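Local coordinates for protein GNAT family acetyltransferase (Mycobacterium smegmatis, PDB 6C30) that probably transfers an acetyl group from acetyl-coenzyme A to an amino group, as a RimJ-type N-acetyltransferase of the GNAT family, at residues A[18-26]-A[208-216]. Residues are numbered along the deposited sequence; the frame is centred on the assembly and turned at random.
With GOL (glycerol), chain E.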
ATOM      1  N   GLY A  18       5.476   5.705   4.819  1.00 16.41           N
ATOM      2  CA  GLY A  18       4.098   6.150   4.949  1.00 15.71           C
ATOM      3  C   GLY A  18       3.232   5.000   5.432  1.00 16.58           C
ATOM      4  O   GLY A  18       3.741   4.056   6.028  1.00 19.41           O
ATOM      5  N   PRO A  19       1.922   5.053   5.163  1.00 16.99           N
ATOM      6  CA  PRO A  19       1.234   6.077   4.376  1.00 17.19           C
ATOM      7  C   PRO A  19       1.009   7.400   5.107  1.00 16.26           C
ATOM      8  O   PRO A  19       1.026   7.470   6.342  1.00 17.92           O
ATOM      9  CB  PRO A  19      -0.107   5.416   4.053  1.00 18.60           C
ATOM     10  CG  PRO A  19      -0.355   4.518   5.215  1.00 21.14           C
ATOM     11  CD  PRO A  19       0.998   3.984   5.595  1.00 19.52           C
ATOM     12  N   LEU A  20       0.805   8.443   4.312  1.00 15.89           N
ATOM     13  CA  LEU A  20       0.420   9.752   4.815  1.00 15.36           C
ATOM     14  C   LEU A  20      -0.931  10.090   4.242  1.00 15.47           C
ATOM     15  O   LEU A  20      -1.274   9.631   3.146  1.00 15.63           O
ATOM     16  CB  LEU A  20       1.421  10.828   4.399  1.00 16.68           C
ATOM     17  CG  LEU A  20       2.905  10.586   4.658  1.00 16.14           C
ATOM     18  CD1 LEU A  20       3.673  11.796   4.182  1.00 18.52           C
ATOM     19  CD2 LEU A  20       3.145  10.331   6.137  1.00 18.10           C
ATOM     20  N   ARG A  21      -1.701  10.908   4.950  1.00 17.14           N
ATOM     21  CA  ARG A  21      -2.819  11.554   4.293  1.00 18.21           C
ATOM     22  C   ARG A  21      -2.457  13.021   4.124  1.00 20.45           C
ATOM     23  O   ARG A  21      -2.143  13.704   5.109  1.00 19.71           O
ATOM     24  CB  ARG A  21      -4.132  11.393   5.068  1.00 20.01           C
ATOM     25  CG  ARG A  21      -5.288  12.055   4.330  1.00 23.79           C
ATOM     26  CD  ARG A  21      -6.660  11.697   4.897  1.00 22.74           C
ATOM     27  NE  ARG A  21      -7.240  10.457   4.368  1.00 18.77           N
ATOM     28  CZ  ARG A  21      -7.710  10.297   3.131  1.00 20.44           C
ATOM     29  NH1 ARG A  21      -7.631  11.279   2.239  1.00 21.72           N
ATOM     30  NH2 ARG A  21      -8.248   9.140   2.774  1.00 17.93           N
ATOM     31  N   VAL A  22      -2.469  13.472   2.872  1.00 17.88           N
ATOM     32  CA  VAL A  22      -2.124  14.840   2.489  1.00 17.92           C
ATOM     33  C   VAL A  22      -3.267  15.356   1.608  1.00 20.72           C
ATOM     34  O   VAL A  22      -4.179  14.595   1.306  1.00 19.72           O
ATOM     35  CB  VAL A  22      -0.759  14.888   1.764  1.00 20.89           C
ATOM     36  CG1 VAL A  22       0.366  14.512   2.720  1.00 20.28           C
ATOM     37  CG2 VAL A  22      -0.773  13.994   0.537  1.00 19.84           C
ATOM     38  N   PRO A  23      -3.250  16.649   1.220  1.00 21.07           N
ATOM     39  CA  PRO A  23      -4.385  17.151   0.431  1.00 22.05           C
ATOM     40  C   PRO A  23      -4.749  16.311  -0.800  1.00 23.23           C
ATOM     41  O   PRO A  23      -5.929  16.165  -1.103  1.00 22.26           O
ATOM     42  CB  PRO A  23      -3.913  18.544   0.018  1.00 25.47           C
ATOM     43  CG  PRO A  23      -3.122  18.993   1.198  1.00 30.58           C
ATOM     44  CD  PRO A  23      -2.397  17.758   1.694  1.00 25.69           C
ATOM     45  N   ALA A  24      -3.766  15.735  -1.478  1.00 19.75           N
ATOM     46  CA  ALA A  24      -4.050  14.971  -2.688  1.00 16.68           C
ATOM     47  C   ALA A  24      -4.737  13.623  -2.422  1.00 14.54           C
ATOM     48  O   ALA A  24      -5.413  13.084  -3.297  1.00 16.82           O
ATOM     49  CB  ALA A  24      -2.752  14.744  -3.476  1.00 20.79           C
ATOM     50  N   GLY A  25      -4.547  13.086  -1.220  1.00 15.49           N
ATOM     51  CA  GLY A  25      -5.093  11.784  -0.875  1.00 15.89           C
ATOM     52  C   GLY A  25      -4.130  11.009  -0.004  1.00 14.51           C
ATOM     53  O   GLY A  25      -3.339  11.587   0.737  1.00 16.70           O
ATOM     54  N   VAL A  26      -4.216   9.686  -0.072  1.00 14.77           N
ATOM     55  CA  VAL A  26      -3.282   8.851   0.667  1.00 14.14           C
ATOM     56  C   VAL A  26      -2.036   8.622  -0.188  1.00 14.47           C
ATOM     57  O   VAL A  26      -2.129   8.122  -1.315  1.00 14.94           O
ATOM     58  CB  VAL A  26      -3.915   7.497   1.061  1.00 13.44           C
ATOM     59  CG1 VAL A  26      -2.909   6.632   1.812  1.00 15.97           C
ATOM     60  CG2 VAL A  26      -5.168   7.735   1.921  1.00 17.17           C
ATOM     61  N   LEU A 208       5.864  18.164   7.149  1.00 18.32           N
ATOM     62  CA  LEU A 208       4.934  17.553   6.203  1.00 16.79           C
ATOM     63  C   LEU A 208       4.644  16.103   6.598  1.00 17.01           C
ATOM     64  O   LEU A 208       3.485  15.676   6.641  1.00 16.33           O
ATOM     65  CB  LEU A 208       5.506  17.632   4.778  1.00 17.73           C
ATOM     66  CG  LEU A 208       4.611  17.312   3.572  1.00 18.68           C
ATOM     67  CD1 LEU A 208       5.280  17.795   2.283  1.00 20.10           C
ATOM     68  CD2 LEU A 208       4.264  15.821   3.448  1.00 20.24           C
ATOM     69  N   VAL A 209       5.698  15.350   6.879  1.00 17.08           N
ATOM     70  CA  VAL A 209       5.540  13.954   7.243  1.00 15.43           C
ATOM     71  C   VAL A 209       4.782  13.816   8.568  1.00 18.45           C
ATOM     72  O   VAL A 209       3.880  12.986   8.686  1.00 17.38           O
ATOM     73  CB  VAL A 209       6.908  13.250   7.323  1.00 16.59           C
ATOM     74  CG1 VAL A 209       6.779  11.915   8.033  1.00 21.49           C
ATOM     75  CG2 VAL A 209       7.485  13.062   5.926  1.00 18.29           C
ATOM     76  N   ALA A 210       5.120  14.644   9.554  1.00 17.22           N
ATOM     77  CA  ALA A 210       4.458  14.561  10.860  1.00 17.32           C
ATOM     78  C   ALA A 210       2.969  14.859  10.727  1.00 17.96           C
ATOM     79  O   ALA A 210       2.140  14.141  11.283  1.00 18.94           O
ATOM     80  CB  ALA A 210       5.112  15.515  11.850  1.00 21.30           C
ATOM     81  N   ALA A 211       2.630  15.903   9.980  1.00 16.21           N
ATOM     82  CA  ALA A 211       1.238  16.260   9.754  1.00 18.03           C
ATOM     83  C   ALA A 211       0.530  15.170   8.956  1.00 19.72           C
ATOM     84  O   ALA A 211      -0.629  14.847   9.221  1.00 19.06           O
ATOM     85  CB  ALA A 211       1.136  17.599   9.033  1.00 20.83           C
ATOM     86  N   GLY A 212       1.233  14.596   7.982  1.00 17.81           N
ATOM     87  CA  GLY A 212       0.644  13.571   7.136  1.00 18.38           C
ATOM     88  C   GLY A 212       0.353  12.298   7.906  1.00 16.12           C
ATOM     89  O   GLY A 212      -0.658  11.630   7.660  1.00 16.88           O
ATOM     90  N   ARG A 213       1.242  11.953   8.834  1.00 17.02           N
ATOM     91  CA  ARG A 213       1.029  10.790   9.687  1.00 18.31           C
ATOM     92  C   ARG A 213      -0.137  11.019  10.634  1.00 19.41           C
ATOM     93  O   ARG A 213      -0.975  10.134  10.816  1.00 19.55           O
ATOM     94  CB  ARG A 213       2.281  10.464  10.493  1.00 18.84           C
ATOM     95  CG  ARG A 213       3.418   9.881   9.665  1.00 21.90           C
ATOM     96  CD  ARG A 213       4.706   9.761  10.449  1.00 35.63           C
ATOM     97  NE  ARG A 213       5.712   9.041   9.674  1.00 37.51           N
ATOM     98  CZ  ARG A 213       7.009   9.028   9.959  1.00 42.76           C
ATOM     99  NH1 ARG A 213       7.469   9.703  11.006  1.00 49.03           N
ATOM    100  NH2 ARG A 213       7.845   8.342   9.192  1.00 44.57           N
ATOM    101  N   ALA A 214      -0.177  12.200  11.245  1.00 19.86           N
ATOM    102  CA  ALA A 214      -1.253  12.535  12.175  1.00 20.31           C
ATOM    103  C   ALA A 214      -2.605  12.511  11.466  1.00 19.83           C
ATOM    104  O   ALA A 214      -3.591  12.008  12.007  1.00 21.84           O
ATOM    105  CB  ALA A 214      -1.006  13.903  12.808  1.00 20.92           C
ATOM    106  N   GLU A 215      -2.654  13.050  10.253  1.00 18.14           N
ATOM    107  CA  GLU A 215      -3.896  13.076   9.500  1.00 17.86           C
ATOM    108  C   GLU A 215      -4.341  11.669   9.117  1.00 19.91           C
ATOM    109  O   GLU A 215      -5.530  11.340   9.195  1.00 20.79           O
ATOM    110  CB  GLU A 215      -3.751  13.942   8.249  1.00 21.97           C
ATOM    111  CG  GLU A 215      -5.052  14.195   7.502  1.00 26.09           C
ATOM    112  CD  GLU A 215      -6.072  14.989   8.313  1.00 37.16           C
ATOM    113  OE1 GLU A 215      -5.682  15.678   9.280  1.00 33.73           O
ATOM    114  OE2 GLU A 215      -7.271  14.923   7.972  1.00 41.01           O
ATOM    115  N   TRP A 216      -3.390  10.835   8.702  1.00 17.95           N
ATOM    116  CA  TRP A 216      -3.705   9.453   8.351  1.00 18.60           C
ATOM    117  C   TRP A 216      -4.311   8.715   9.542  1.00 19.01           C
ATOM    118  O   TRP A 216      -5.266   7.947   9.385  1.00 19.39           O
ATOM    119  CB  TRP A 216      -2.453   8.704   7.856  1.00 17.16           C
ATOM    120  CG  TRP A 216      -2.806   7.383   7.213  1.00 15.65           C
ATOM    121  CD1 TRP A 216      -3.017   7.153   5.880  1.00 17.93           C
ATOM    122  CD2 TRP A 216      -3.023   6.129   7.877  1.00 15.84           C
ATOM    123  NE1 TRP A 216      -3.354   5.836   5.675  1.00 16.98           N
ATOM    124  CE2 TRP A 216      -3.362   5.185   6.884  1.00 15.17           C
ATOM    125  CE3 TRP A 216      -2.965   5.715   9.210  1.00 17.58           C
ATOM    126  CZ2 TRP A 216      -3.634   3.852   7.182  1.00 16.62           C
ATOM    127  CZ3 TRP A 216      -3.241   4.385   9.510  1.00 17.61           C
ATOM    128  CH2 TRP A 216      -3.572   3.471   8.495  1.00 17.21           C
TER
HETATM  129  C1  GOL E 303      -7.106   6.348   5.238  1.00 33.44           C
HETATM  130  O1  GOL E 303      -8.210   5.621   5.731  1.00 21.34           O
HETATM  131  C2  GOL E 303      -6.511   7.023   6.442  1.00 24.76           C
HETATM  132  O2  GOL E 303      -7.190   8.268   6.475  1.00 22.92           O
HETATM  133  C3  GOL E 303      -6.819   6.064   7.614  1.00 21.68           C
HETATM  134  O3  GOL E 303      -7.655   6.629   8.610  1.00 21.84           O
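Pro-19 CG sits over one face of the Trp-216 indole, toward its rim: this atom of the proline, which follows a cis peptide bond, lies 3.6 Å from the centroid of the indole five-membered ring, a CH-pi contact. On the opposite face sits a glycerol, probably carried over from crystallisation, so the indole is sandwiched. CG of Trp-216 is anti to its backbone N (chi1 -168°), which carries the ring over to Pro-19, while its edge meets Val-26 CG1.

One hydrogen bond joins the two backbones. Arg-21 N donates to Gly-212 O at 3.0 Å, nearly straight at 164°, although the same oxygen already accepts the helical bond from Trp-216 N; the two donors arrive from opposite faces of the carbonyl plane. Gly-212 CA returns a CA-H...O contact to Arg-21 O (3.4 Å). Gly-212 has no side chain, and its backbone comes right up to the strand, its CA 4.5 Å from Leu-20 CA.

Apolar contacts fill in around this backbone bridge. Leu-20 splays its two methyls over the helix surface: CD2 rests 3.6 Å from Arg-213 CG, while CD1 reaches Leu-208 CD2, which also touches Val-22 CG1. Arg-21 CB lies 3.8 Å from Glu-215 CG, with no salt bridge between the charged ends. The arginine chain then bends at chi3 (-86°), and NE donates to glycerol O2; glycerol O3 in turn bonds to Trp-216 O.

Residues 18-22, on the first strand of this chain's sheet and hairpinned through a type I turn to strand 25-31, thus cross residues 208-216 of the C-terminal helix 204-217 almost at right angles. Helix 130-143 packs against Leu-20, Leu-208 and Val-209, and its Asp-140 forms a salt bridge with Arg-213; Asp-15 and Thr-16 of the second subunit pack on Trp-216 and Pro-19, respectively.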